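Local coordinates for nisin leader peptide-processing serine protease NisP (PDB 4MZD), which processes the leader peptide of the antibiotic nisin, probably as a subtilisin-like serine endopeptidase, at residues A[310-315]-A[353-358]; A[189-194]-A[228-233]; A[331-336]-A[346-351]. All coordinates share one frame; numbering follows the deposited sequence. Where two conformers were deposited one is given.

Contact 1: A[310-315]-A[353-358]; sequences APAGTT and SFATPK
The carbonyl of Pro311 is a flat group approached from slightly off its own plane: Lys358 NZ donates to Pro311 O over 3.0 Å, tilted 25° from that plane. Lys358 NZ also donates to Phe354 O at 3.2 Å, this time from above the carbonyl plane. The Phe354 ring turns away from strand 308-311, and one of its faces carries Ser353 OG, offset toward the rim. Pro311 and Lys358 cross at about a right angle, with CD of each 4.0 Å apart. The lysine chain runs extended until its last torsion, where a bend (chi4 76°) brings NZ round to the two carbonyls. Asp74, through a salt bridge, and Gln154, its strongest partner, complete the grip on this buried charge. Ala355 CB fits between two small side chains, 3.9 Å from Ala310 CB and 4.2 Å from Ala312 CB, and lies against Ala310 O. Ser353, the predicted charge-relay nucleophile, lies close in sequence to helix 356-370, as in other subtilases, and its OG is hydrogen-bonded to His147 NE2 and to Arg488 O. The contact lies between strand 308-311 and the 353-358 segment that runs into helix 356-370, while helix 73-79 packs on Pro311 and helix 147-156 on Phe354.

Contact 2: A[189-194]-A[228-233]; sequences AIRRAA and YKSAIN
Ile190 turns toward the neighbouring helix and meets Ala231 with its short branch. With CG1 beside the backbone N (chi1 -69°), CG2 is left anti to that nitrogen and comes within 4.1 Å of Ala231 CB, and it also rests on the backbone there, 3.6 Å from Ala231 O. Arg191, next along, starts out to the side of the interface and then bridges it, its chain extended from CG to NE, which brings the guanidinium to the near flank of helix 222-238, at Ser230 and Ala231. Ala231 CA lies over one face of the guanidinium, toward its rim, while at the edge and in plane NH2 meets Ser230 OG at 2.7 Å. That hydrogen bond is weak, because the N-H points at the acceptor at only 130°. Ile190 and Ala231 are buried, with Ile190 reaching inward to Ile203 of strand 200-210, whereas Ser230 is exposed and Arg191 partly so. The two helical axes approach to 8.9 Å and run almost parallel, at 5°. Helices 183-195 and 222-238 lead into strands 200-210 and 241-245, themselves parallel neighbours; side-by-side helices over such a sheet characterise successive beta-alpha-beta units of the subtilisin fold.

Contact 3: A[331-336]-A[346-351]; sequences YYLKDW and YQYVYG
Tyr332 presents its edge to the face of Tyr348 in a T-shaped pair, the centroids 5.0 Å apart and the planes at 73°. Tyr332 CD1 stands over the centre of the Tyr348 ring, 3.6 Å from Tyr348 CE2. Trp336 lies alongside Tyr350, pointing the same way. There Tyr350 CD2 sits over one face of the indole, 3.5 Å from Trp336 CE2, and Tyr350 CB makes a CH-pi contact above the five-membered ring. Tyr350 CG sits between the backbone N and the carbonyl carbon (chi1 67°), which brings CD2 over the indole; the two rings meet obliquely. Trp336 CB rests against Tyr348 CB at 4.0 Å and packs on Val349 O at 3.3 Å. A water accepts from Tyr348 OH and donates to Leu333 O, each at 2.7 Å. Further out, Phe326 of helix 316-328 packs on Tyr332 and meets the Trp336 ring, while Phe338 meets Tyr348 and Phe300 meets Tyr350. Strand 346-349 forms an antiparallel hairpin with strand 337-340, which places Tyr348, with Tyr350 just beyond the strand's end. The contact rests on dispersion together with weak electrostatic attraction of edge C-H groups for ring faces, and the water supplies a polar link.

How the contacts relate
From the N terminus, contact 2 comes first: 189-194 and 228-233 close a loop that contains strand 200-210, tying two adjacent helices together beside the central sheet. It is complete before contact 1 opens at 310-315. The chain makes an excursion through helix 316-328, and contact 3 closes a hairpin loop nested inside the larger loop that contact 1 closes. Contacts 1 and 3 touch through probable hydrogen bonds, Thr314 N to Asp335 O at 2.9 Å and Ala312 O to Gly351 N at 3.0 Å, joining the surface excursion to the buried, serine-bearing core. Contacts 2 and 3 lie on opposite sides of the chain's centre, their centres about 32 Å apart. All lie within the protein's subtilase family region.

Contact 1: A[310-315]-A[353-358]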
ATOM      1  N   ALA A 310      -2.611   6.742  -7.800  1.00  7.92           N
ATOM      2  CA  ALA A 310      -2.326   5.774  -8.850  1.00  7.99           C
ATOM      3  C   ALA A 310      -3.526   4.840  -8.989  1.00  7.36           C
ATOM      4  O   ALA A 310      -4.407   4.817  -8.128  1.00  7.64           O
ATOM      5  CB  ALA A 310      -1.049   5.004  -8.538  1.00  8.43           C
ATOM      6  N   PRO A 311      -3.588   4.072 -10.086  1.00  7.62           N
ATOM      7  CA  PRO A 311      -4.807   3.285 -10.316  1.00  7.81           C
ATOM      8  C   PRO A 311      -5.126   2.258  -9.227  1.00  7.67           C
ATOM      9  O   PRO A 311      -4.309   1.383  -8.923  1.00  8.39           O
ATOM     10  CB  PRO A 311      -4.536   2.613 -11.666  1.00  8.81           C
ATOM     11  CG  PRO A 311      -3.656   3.603 -12.371  1.00  8.93           C
ATOM     12  CD  PRO A 311      -2.733   4.111 -11.285  1.00  8.67           C
ATOM     13  N   ALA A 312      -6.342   2.380  -8.692  1.00  7.73           N
ATOM     14  CA  ALA A 312      -6.886   1.531  -7.639  1.00  7.73           C
ATOM     15  C   ALA A 312      -8.226   0.918  -8.033  1.00  7.36           C
ATOM     16  O   ALA A 312      -8.711   0.023  -7.351  1.00  8.14           O
ATOM     17  CB  ALA A 312      -7.054   2.325  -6.355  1.00  8.45           C
ATOM     18  N   GLY A 313      -8.839   1.433  -9.099  1.00  7.56           N
ATOM     19  CA  GLY A 313     -10.133   0.951  -9.549  1.00  8.15           C
ATOM     20  C   GLY A 313     -11.304   1.751  -9.003  1.00  8.33           C
ATOM     21  O   GLY A 313     -11.154   2.885  -8.529  1.00  8.91           O
ATOM     22  N   THR A 314     -12.489   1.154  -9.093  1.00  8.70           N
ATOM     23  CA  THR A 314     -13.711   1.813  -8.661  1.00  8.75           C
ATOM     24  C   THR A 314     -14.749   0.795  -8.233  1.00  8.48           C
ATOM     25  O   THR A 314     -14.832  -0.309  -8.792  1.00  8.47           O
ATOM     26  CB  THR A 314     -14.299   2.690  -9.784  1.00  9.62           C
ATOM     27  OG1 THR A 314     -15.497   3.312  -9.316  1.00  9.71           O
ATOM     28  CG2 THR A 314     -14.645   1.873 -11.014  1.00 10.76           C
ATOM     29  N   THR A 315     -15.550   1.177  -7.244  1.00  8.48           N
ATOM     30  CA  THR A 315     -16.723   0.395  -6.864  1.00  8.68           C
ATOM     31  C   THR A 315     -18.033   1.089  -7.249  1.00  8.79           C
ATOM     32  O   THR A 315     -19.112   0.651  -6.859  1.00  9.31           O
ATOM     33  CB  THR A 315     -16.735   0.016  -5.356  1.00  9.51           C
ATOM     34  OG1 THR A 315     -16.442   1.164  -4.549  1.00 10.40           O
ATOM     35  CG2 THR A 315     -15.698  -1.052  -5.067  1.00 10.82           C
ATOM     36  N   SER A 353      -4.617  -0.130  -1.570  1.00  6.98           N
ATOM     37  CA  SER A 353      -3.527  -1.087  -1.400  1.00  7.20           C
ATOM     38  C   SER A 353      -2.862  -1.499  -2.707  1.00  6.55           C
ATOM     39  O   SER A 353      -1.769  -2.051  -2.663  1.00  6.69           O
ATOM     40  CB  SER A 353      -4.009  -2.345  -0.702  1.00  8.19           C
ATOM     41  OG  SER A 353      -5.038  -2.956  -1.439  1.00  9.05           O
ATOM     42  N   PHE A 354      -3.519  -1.264  -3.841  1.00  6.65           N
ATOM     43  CA  PHE A 354      -2.988  -1.658  -5.138  1.00  7.11           C
ATOM     44  C   PHE A 354      -2.453  -0.485  -5.945  1.00  7.21           C
ATOM     45  O   PHE A 354      -1.767  -0.687  -6.950  1.00  8.99           O
ATOM     46  CB  PHE A 354      -4.025  -2.488  -5.889  1.00  7.86           C
ATOM     47  CG  PHE A 354      -4.513  -3.633  -5.074  1.00  7.27           C
ATOM     48  CD1 PHE A 354      -3.639  -4.657  -4.723  1.00  8.40           C
ATOM     49  CD2 PHE A 354      -5.799  -3.654  -4.570  1.00  7.59           C
ATOM     50  CE1 PHE A 354      -4.052  -5.687  -3.914  1.00  8.84           C
ATOM     51  CE2 PHE A 354      -6.223  -4.701  -3.761  1.00  8.06           C
ATOM     52  CZ  PHE A 354      -5.342  -5.720  -3.436  1.00  8.86           C
ATOM     53  N   ALA A 355      -2.753   0.734  -5.490  1.00  6.99           N
ATOM     54  CA  ALA A 355      -2.114   1.946  -6.000  1.00  7.38           C
ATOM     55  C   ALA A 355      -0.738   2.119  -5.357  1.00  6.96           C
ATOM     56  O   ALA A 355       0.245   2.440  -6.022  1.00  7.67           O
ATOM     57  CB  ALA A 355      -2.992   3.157  -5.708  1.00  7.93           C
ATOM     58  N   THR A 356      -0.688   1.897  -4.047  1.00  6.64           N
ATOM     59  CA  THR A 356       0.519   2.048  -3.244  1.00  6.74           C
ATOM     60  C   THR A 356       1.742   1.307  -3.811  1.00  6.40           C
ATOM     61  O   THR A 356       2.793   1.912  -3.990  1.00  6.78           O
ATOM     62  CB  THR A 356       0.195   1.676  -1.781  1.00  6.96           C
ATOM     63  OG1 THR A 356      -0.879   2.511  -1.333  1.00  7.15           O
ATOM     64  CG2 THR A 356       1.376   1.902  -0.865  1.00  7.84           C
ATOM     65  N   PRO A 357       1.607   0.009  -4.142  1.00  6.25           N
ATOM     66  CA  PRO A 357       2.763  -0.724  -4.677  1.00  6.57           C
ATOM     67  C   PRO A 357       3.223  -0.228  -6.040  1.00  6.49           C
ATOM     68  O   PRO A 357       4.397  -0.422  -6.382  1.00  6.85           O
ATOM     69  CB  PRO A 357       2.254  -2.173  -4.773  1.00  7.03           C
ATOM     70  CG  PRO A 357       0.753  -2.055  -4.754  1.00  6.79           C
ATOM     71  CD  PRO A 357       0.502  -0.907  -3.822  1.00  6.64           C
ATOM     72  N   LYS A 358       2.329   0.363  -6.824  1.00  6.60           N
ATOM     73  CA  LYS A 358       2.754   0.948  -8.090  1.00  7.02           C
ATOM     74  C   LYS A 358       3.745   2.076  -7.813  1.00  6.83           C
ATOM     75  O   LYS A 358       4.777   2.198  -8.467  1.00  7.65           O
ATOM     76  CB  LYS A 358       1.562   1.470  -8.892  1.00  7.42           C
ATOM     77  CG  LYS A 358       0.588   0.397  -9.354  1.00  7.79           C
ATOM     78  CD  LYS A 358      -0.493   1.032 -10.231  1.00  8.57           C
ATOM     79  CE  LYS A 358      -1.374   0.031 -10.966  1.00  8.47           C
ATOM     80  NZ  LYS A 358      -2.394  -0.622 -10.106  1.00  8.67           N
TER

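Contact 2: A[189-194]-A[228-233]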
ATOM      1  N   ALA A 189       7.829  -4.228  11.998  1.00  8.98           N
ATOM      2  CA  ALA A 189       8.090  -4.571  10.603  1.00  8.86           C
ATOM      3  C   ALA A 189       8.818  -3.456   9.863  1.00  8.35           C
ATOM      4  O   ALA A 189       9.708  -3.727   9.052  1.00  8.57           O
ATOM      5  CB  ALA A 189       6.792  -4.924   9.888  1.00  9.20           C
ATOM      6  N   ILE A 190       8.445  -2.206  10.134  1.00  8.44           N
ATOM      7  CA  ILE A 190       9.119  -1.073   9.508  1.00  8.91           C
ATOM      8  C   ILE A 190      10.596  -1.063   9.890  1.00  9.23           C
ATOM      9  O   ILE A 190      11.473  -0.917   9.037  1.00  9.39           O
ATOM     10  CB  ILE A 190       8.454   0.261   9.909  1.00  9.40           C
ATOM     11  CG1 ILE A 190       7.060   0.376   9.276  1.00  9.83           C
ATOM     12  CG2 ILE A 190       9.339   1.438   9.512  1.00 10.73           C
ATOM     13  CD1 ILE A 190       6.197   1.480   9.891  1.00 11.79           C
ATOM     14  N   ARG A 191      10.872  -1.232  11.178  1.00 10.03           N
ATOM     15  CA  ARG A 191      12.253  -1.251  11.648  1.00 10.54           C
ATOM     16  C   ARG A 191      13.041  -2.394  11.018  1.00 10.16           C
ATOM     17  O   ARG A 191      14.184  -2.213  10.589  1.00 10.27           O
ATOM     18  CB  ARG A 191      12.298  -1.367  13.170  1.00 11.75           C
ATOM     19  CG  ARG A 191      11.728  -0.167  13.884  1.00 13.45           C
ATOM     20  CD  ARG A 191      11.741  -0.385  15.386  1.00 15.45           C
ATOM     21  NE  ARG A 191      11.092   0.711  16.092  1.00 17.23           N
ATOM     22  CZ  ARG A 191      11.716   1.811  16.495  1.00 17.37           C
ATOM     23  NH1 ARG A 191      13.018   1.961  16.268  1.00 17.99           N
ATOM     24  NH2 ARG A 191      11.036   2.763  17.126  1.00 16.47           N
ATOM     25  N   ARG A 192      12.428  -3.571  10.966  0.56  9.42           N
ATOM     26  CA  ARG A 192      13.083  -4.754  10.415  0.56  9.78           C
ATOM     27  C   ARG A 192      13.360  -4.599   8.921  0.56  9.18           C
ATOM     28  O   ARG A 192      14.432  -4.967   8.435  0.56  9.49           O
ATOM     29  CB  ARG A 192      12.226  -5.997  10.667  0.56 11.20           C
ATOM     30  CG  ARG A 192      12.888  -7.315  10.301  0.56 13.21           C
ATOM     31  CD  ARG A 192      14.080  -7.607  11.206  0.56 14.37           C
ATOM     32  NE  ARG A 192      15.348  -7.264  10.575  0.56 14.95           N
ATOM     33  CZ  ARG A 192      16.514  -7.250  11.213  0.56 15.30           C
ATOM     34  NH1 ARG A 192      16.563  -7.535  12.508  0.56 16.46           N
ATOM     35  NH2 ARG A 192      17.626  -6.939  10.563  0.56 15.45           N
ATOM     36  N   ALA A 193      12.392  -4.057   8.191  1.00  8.61           N
ATOM     37  CA  ALA A 193      12.569  -3.834   6.764  1.00  8.72           C
ATOM     38  C   ALA A 193      13.708  -2.851   6.505  1.00  9.06           C
ATOM     39  O   ALA A 193      14.479  -3.033   5.569  1.00  9.47           O
ATOM     40  CB  ALA A 193      11.277  -3.345   6.140  1.00  9.05           C
ATOM     41  N   ALA A 194      13.811  -1.812   7.330  1.00  9.06           N
ATOM     42  CA  ALA A 194      14.895  -0.845   7.198  1.00  9.91           C
ATOM     43  C   ALA A 194      16.236  -1.480   7.558  1.00  9.84           C
ATOM     44  O   ALA A 194      17.240  -1.273   6.868  1.00 10.97           O
ATOM     45  CB  ALA A 194      14.627   0.372   8.062  1.00 10.76           C
ATOM     46  N   TYR A 228       4.420   4.739  15.740  1.00 10.78           N
ATOM     47  CA  TYR A 228       4.652   4.827  14.303  1.00 10.31           C
ATOM     48  C   TYR A 228       5.719   5.867  14.016  1.00 10.18           C
ATOM     49  O   TYR A 228       6.606   5.643  13.192  1.00 10.90           O
ATOM     50  CB  TYR A 228       3.403   5.243  13.544  1.00 10.78           C
ATOM     51  CG  TYR A 228       2.435   4.145  13.198  1.00 10.70           C
ATOM     52  CD1 TYR A 228       1.115   4.216  13.614  1.00 11.18           C
ATOM     53  CD2 TYR A 228       2.821   3.060  12.422  1.00 11.77           C
ATOM     54  CE1 TYR A 228       0.206   3.233  13.287  1.00 11.96           C
ATOM     55  CE2 TYR A 228       1.919   2.067  12.086  1.00 12.09           C
ATOM     56  CZ  TYR A 228       0.613   2.161  12.519  1.00 11.49           C
ATOM     57  OH  TYR A 228      -0.275   1.160  12.180  1.00 12.72           O
ATOM     58  N   LYS A 229       5.614   7.025  14.666  1.00 10.61           N
ATOM     59  CA  LYS A 229       6.552   8.100  14.382  1.00 11.09           C
ATOM     60  C   LYS A 229       7.984   7.645  14.640  1.00 11.31           C
ATOM     61  O   LYS A 229       8.880   7.913  13.846  1.00 11.77           O
ATOM     62  CB  LYS A 229       6.236   9.347  15.205  1.00 12.67           C
ATOM     63  CG  LYS A 229       7.012  10.567  14.737  1.00 14.60           C
ATOM     64  CD  LYS A 229       7.088  11.629  15.809  1.00 17.33           C
ATOM     65  CE  LYS A 229       5.729  12.188  16.133  1.00 18.00           C
ATOM     66  NZ  LYS A 229       5.904  13.389  16.993  1.00 18.04           N
ATOM     67  N   SER A 230       8.193   6.955  15.754  1.00 11.33           N
ATOM     68  CA  SER A 230       9.520   6.468  16.099  1.00 11.85           C
ATOM     69  C   SER A 230      10.045   5.483  15.050  1.00 11.47           C
ATOM     70  O   SER A 230      11.213   5.535  14.662  1.00 11.83           O
ATOM     71  CB  SER A 230       9.491   5.808  17.477  1.00 12.97           C
ATOM     72  OG  SER A 230      10.780   5.373  17.855  1.00 15.09           O
ATOM     73  N   ALA A 231       9.180   4.584  14.595  1.00 11.26           N
ATOM     74  CA  ALA A 231       9.587   3.600  13.600  1.00 11.32           C
ATOM     75  C   ALA A 231       9.922   4.259  12.263  1.00 11.04           C
ATOM     76  O   ALA A 231      10.904   3.898  11.602  1.00 11.69           O
ATOM     77  CB  ALA A 231       8.507   2.534  13.427  1.00 12.02           C
ATOM     78  N   ILE A 232       9.108   5.228  11.868  0.56 11.13           N
ATOM     79  CA  ILE A 232       9.328   5.952  10.624  0.56 11.66           C
ATOM     80  C   ILE A 232      10.589   6.811  10.679  0.56 11.89           C
ATOM     81  O   ILE A 232      11.338   6.888   9.702  0.56 12.87           O
ATOM     82  CB  ILE A 232       8.094   6.790  10.264  0.56 12.64           C
ATOM     83  CG1 ILE A 232       6.959   5.860   9.845  0.56 13.35           C
ATOM     84  CG2 ILE A 232       8.410   7.790   9.159  0.56 13.74           C
ATOM     85  CD1 ILE A 232       5.613   6.502   9.888  0.56 14.34           C
ATOM     86  N   ASN A 233      10.830   7.448  11.821  1.00 11.90           N
ATOM     87  CA  ASN A 233      12.059   8.207  12.006  1.00 13.39           C
ATOM     88  C   ASN A 233      13.275   7.305  11.912  1.00 13.02           C
ATOM     89  O   ASN A 233      14.295   7.685  11.353  1.00 13.31           O
ATOM     90  CB  ASN A 233      12.049   8.941  13.346  1.00 15.49           C
ATOM     91  CG  ASN A 233      11.180  10.179  13.321  1.00 18.39           C
ATOM     92  OD1 ASN A 233      10.888  10.725  12.257  1.00 20.63           O
ATOM     93  ND2 ASN A 233      10.768  10.638  14.495  1.00 19.04           N
TER

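Contact 3: A[331-336]-A[346-351]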
ATOM      1  N   TYR A 331     -18.296  -5.260 -16.113  1.00 12.71           N
ATOM      2  CA  TYR A 331     -17.791  -4.014 -15.547  1.00 11.53           C
ATOM      3  C   TYR A 331     -16.432  -4.199 -14.887  1.00 10.16           C
ATOM      4  O   TYR A 331     -15.596  -3.290 -14.911  1.00  9.94           O
ATOM      5  CB  TYR A 331     -18.783  -3.439 -14.533  1.00 12.22           C
ATOM      6  CG  TYR A 331     -19.988  -2.771 -15.153  1.00 13.07           C
ATOM      7  CD1 TYR A 331     -19.936  -1.439 -15.539  1.00 14.89           C
ATOM      8  CD2 TYR A 331     -21.171  -3.472 -15.366  1.00 14.78           C
ATOM      9  CE1 TYR A 331     -21.030  -0.820 -16.109  1.00 16.31           C
ATOM     10  CE2 TYR A 331     -22.271  -2.859 -15.935  1.00 16.43           C
ATOM     11  CZ  TYR A 331     -22.189  -1.536 -16.303  1.00 16.95           C
ATOM     12  OH  TYR A 331     -23.274  -0.918 -16.872  1.00 19.35           O
ATOM     13  N   TYR A 332     -16.219  -5.365 -14.283  1.00 10.17           N
ATOM     14  CA  TYR A 332     -14.979  -5.616 -13.557  1.00 10.93           C
ATOM     15  C   TYR A 332     -13.743  -5.501 -14.450  1.00 10.11           C
ATOM     16  O   TYR A 332     -12.659  -5.219 -13.956  1.00  9.85           O
ATOM     17  CB  TYR A 332     -15.002  -6.989 -12.873  1.00 11.70           C
ATOM     18  CG  TYR A 332     -15.078  -8.136 -13.848  1.00 10.98           C
ATOM     19  CD1 TYR A 332     -13.926  -8.748 -14.325  1.00 11.16           C
ATOM     20  CD2 TYR A 332     -16.301  -8.604 -14.297  1.00 12.90           C
ATOM     21  CE1 TYR A 332     -13.997  -9.788 -15.220  1.00 12.45           C
ATOM     22  CE2 TYR A 332     -16.383  -9.642 -15.190  1.00 13.77           C
ATOM     23  CZ  TYR A 332     -15.226 -10.231 -15.652  1.00 13.28           C
ATOM     24  OH  TYR A 332     -15.306 -11.267 -16.549  1.00 15.92           O
ATOM     25  N   LEU A 333     -13.896  -5.735 -15.754  1.00  9.62           N
ATOM     26  CA  LEU A 333     -12.749  -5.718 -16.656  1.00  9.80           C
ATOM     27  C   LEU A 333     -12.052  -4.367 -16.688  1.00  9.62           C
ATOM     28  O   LEU A 333     -10.832  -4.289 -16.857  1.00 11.60           O
ATOM     29  CB  LEU A 333     -13.173  -6.104 -18.072  1.00 11.09           C
ATOM     30  CG  LEU A 333     -13.680  -7.532 -18.247  1.00 12.13           C
ATOM     31  CD1 LEU A 333     -14.431  -7.674 -19.559  1.00 13.34           C
ATOM     32  CD2 LEU A 333     -12.519  -8.516 -18.184  1.00 13.06           C
ATOM     33  N   LYS A 334     -12.835  -3.302 -16.547  1.00  9.44           N
ATOM     34  CA  LYS A 334     -12.286  -1.954 -16.538  1.00 10.28           C
ATOM     35  C   LYS A 334     -12.282  -1.318 -15.152  1.00  8.24           C
ATOM     36  O   LYS A 334     -11.529  -0.380 -14.914  1.00  9.31           O
ATOM     37  CB  LYS A 334     -13.046  -1.056 -17.512  1.00 13.63           C
ATOM     38  CG  LYS A 334     -12.926  -1.494 -18.957  1.00 18.01           C
ATOM     39  CD  LYS A 334     -13.496  -0.456 -19.909  1.00 21.60           C
ATOM     40  CE  LYS A 334     -14.896  -0.027 -19.505  1.00 24.33           C
ATOM     41  NZ  LYS A 334     -14.885   1.042 -18.467  1.00 26.03           N
ATOM     42  N   ASP A 335     -13.120  -1.820 -14.249  1.00  8.42           N
ATOM     43  CA  ASP A 335     -13.304  -1.184 -12.944  1.00  8.14           C
ATOM     44  C   ASP A 335     -12.358  -1.717 -11.881  1.00  8.00           C
ATOM     45  O   ASP A 335     -11.975  -0.987 -10.960  1.00  7.88           O
ATOM     46  CB  ASP A 335     -14.727  -1.401 -12.430  1.00  8.46           C
ATOM     47  CG  ASP A 335     -15.767  -0.584 -13.164  1.00  8.93           C
ATOM     48  OD1 ASP A 335     -15.440   0.096 -14.160  1.00  9.87           O
ATOM     49  OD2 ASP A 335     -16.937  -0.670 -12.741  1.00  9.94           O
ATOM     50  N   TRP A 336     -12.034  -3.005 -11.970  1.00  7.93           N
ATOM     51  CA  TRP A 336     -11.155  -3.641 -11.001  1.00  7.87           C
ATOM     52  C   TRP A 336      -9.863  -4.008 -11.707  1.00  7.92           C
ATOM     53  O   TRP A 336      -9.780  -3.948 -12.937  1.00  9.24           O
ATOM     54  CB  TRP A 336     -11.828  -4.851 -10.352  1.00  8.03           C
ATOM     55  CG  TRP A 336     -12.965  -4.487  -9.433  1.00  7.98           C
ATOM     56  CD1 TRP A 336     -13.433  -3.230  -9.154  1.00  8.35           C
ATOM     57  CD2 TRP A 336     -13.767  -5.395  -8.671  1.00  9.68           C
ATOM     58  NE1 TRP A 336     -14.479  -3.308  -8.268  1.00  9.01           N
ATOM     59  CE2 TRP A 336     -14.705  -4.623  -7.957  1.00  9.60           C
ATOM     60  CE3 TRP A 336     -13.781  -6.788  -8.518  1.00 11.30           C
ATOM     61  CZ2 TRP A 336     -15.649  -5.197  -7.107  1.00 11.46           C
ATOM     62  CZ3 TRP A 336     -14.723  -7.357  -7.676  1.00 13.20           C
ATOM     63  CH2 TRP A 336     -15.644  -6.559  -6.979  1.00 12.94           C
ATOM     64  N   TYR A 346      -4.758 -15.737 -10.491  1.00  9.08           N
ATOM     65  CA  TYR A 346      -5.049 -14.304 -10.570  1.00  9.13           C
ATOM     66  C   TYR A 346      -6.424 -13.986 -10.026  1.00  9.39           C
ATOM     67  O   TYR A 346      -7.276 -14.863  -9.907  1.00 11.56           O
ATOM     68  CB  TYR A 346      -4.912 -13.814 -12.022  1.00 10.16           C
ATOM     69  CG  TYR A 346      -3.575 -14.232 -12.562  1.00 10.12           C
ATOM     70  CD1 TYR A 346      -2.457 -13.438 -12.364  1.00 10.17           C
ATOM     71  CD2 TYR A 346      -3.404 -15.461 -13.189  1.00 11.25           C
ATOM     72  CE1 TYR A 346      -1.211 -13.836 -12.798  1.00  9.91           C
ATOM     73  CE2 TYR A 346      -2.159 -15.871 -13.619  1.00 11.17           C
ATOM     74  CZ  TYR A 346      -1.061 -15.059 -13.414  1.00 10.85           C
ATOM     75  OH  TYR A 346       0.185 -15.472 -13.831  1.00 11.59           O
ATOM     76  N   GLN A 347      -6.640 -12.714  -9.716  1.00  9.18           N
ATOM     77  CA  GLN A 347      -7.924 -12.251  -9.227  1.00 11.55           C
ATOM     78  C   GLN A 347      -8.076 -10.774  -9.543  1.00  9.38           C
ATOM     79  O   GLN A 347      -7.091 -10.038  -9.582  1.00  9.70           O
ATOM     80  CB  GLN A 347      -7.990 -12.462  -7.713  1.00 16.47           C
ATOM     81  CG  GLN A 347      -9.269 -12.014  -7.052  1.00 19.55           C
ATOM     82  CD  GLN A 347      -9.359 -12.489  -5.620  1.00 22.29           C
ATOM     83  OE1 GLN A 347      -8.840 -13.551  -5.273  1.00 24.07           O
ATOM     84  NE2 GLN A 347     -10.011 -11.701  -4.776  1.00 23.54           N
ATOM     85  N   TYR A 348      -9.318 -10.346  -9.749  1.00  8.90           N
ATOM     86  CA  TYR A 348      -9.655  -8.930  -9.812  1.00  8.30           C
ATOM     87  C   TYR A 348      -9.838  -8.363  -8.418  1.00  8.55           C
ATOM     88  O   TYR A 348     -10.561  -8.935  -7.600  1.00  9.90           O
ATOM     89  CB  TYR A 348     -10.929  -8.720 -10.637  1.00  9.00           C
ATOM     90  CG  TYR A 348     -10.643  -8.749 -12.118  1.00  8.97           C
ATOM     91  CD1 TYR A 348     -10.208  -7.600 -12.767  1.00  9.70           C
ATOM     92  CD2 TYR A 348     -10.768  -9.922 -12.864  1.00  9.52           C
ATOM     93  CE1 TYR A 348      -9.914  -7.601 -14.113  1.00 10.12           C
ATOM     94  CE2 TYR A 348     -10.480  -9.931 -14.224  1.00 10.15           C
ATOM     95  CZ  TYR A 348     -10.049  -8.770 -14.840  1.00  9.96           C
ATOM     96  OH  TYR A 348      -9.746  -8.798 -16.187  1.00 11.29           O
ATOM     97  N   VAL A 349      -9.190  -7.227  -8.170  1.00  8.15           N
ATOM     98  CA  VAL A 349      -9.187  -6.579  -6.863  1.00  8.15           C
ATOM     99  C   VAL A 349      -9.389  -5.074  -7.034  1.00  7.53           C
ATOM    100  O   VAL A 349      -9.348  -4.546  -8.145  1.00  7.80           O
ATOM    101  CB  VAL A 349      -7.843  -6.828  -6.131  1.00  8.70           C
ATOM    102  CG1 VAL A 349      -7.614  -8.320  -5.927  1.00  9.78           C
ATOM    103  CG2 VAL A 349      -6.686  -6.198  -6.896  1.00  9.08           C
ATOM    104  N   TYR A 350      -9.597  -4.377  -5.920  1.00  7.54           N
ATOM    105  CA  TYR A 350      -9.641  -2.916  -5.943  1.00  7.82           C
ATOM    106  C   TYR A 350      -9.172  -2.400  -4.597  1.00  7.02           C
ATOM    107  O   TYR A 350      -9.216  -3.122  -3.603  1.00  7.78           O
ATOM    108  CB  TYR A 350     -11.058  -2.398  -6.237  1.00  8.86           C
ATOM    109  CG  TYR A 350     -12.033  -2.699  -5.127  1.00 10.52           C
ATOM    110  CD1 TYR A 350     -12.202  -1.813  -4.065  1.00 11.90           C
ATOM    111  CD2 TYR A 350     -12.760  -3.880  -5.112  1.00 13.26           C
ATOM    112  CE1 TYR A 350     -13.067  -2.092  -3.030  1.00 14.36           C
ATOM    113  CE2 TYR A 350     -13.636  -4.164  -4.076  1.00 15.63           C
ATOM    114  CZ  TYR A 350     -13.781  -3.260  -3.045  1.00 16.68           C
ATOM    115  OH  TYR A 350     -14.650  -3.529  -2.017  1.00 19.90           O
ATOM    116  N   GLY A 351      -8.741  -1.146  -4.566  1.00  7.56           N
ATOM    117  CA  GLY A 351      -8.407  -0.498  -3.313  1.00  7.71           C
ATOM    118  C   GLY A 351      -7.058   0.190  -3.363  1.00  7.09           C
ATOM    119  O   GLY A 351      -6.192  -0.144  -4.187  1.00  7.41           O
TER
HETATM  120  O   HOH W   1      -9.151  -6.413 -17.251  1.00 11.58           O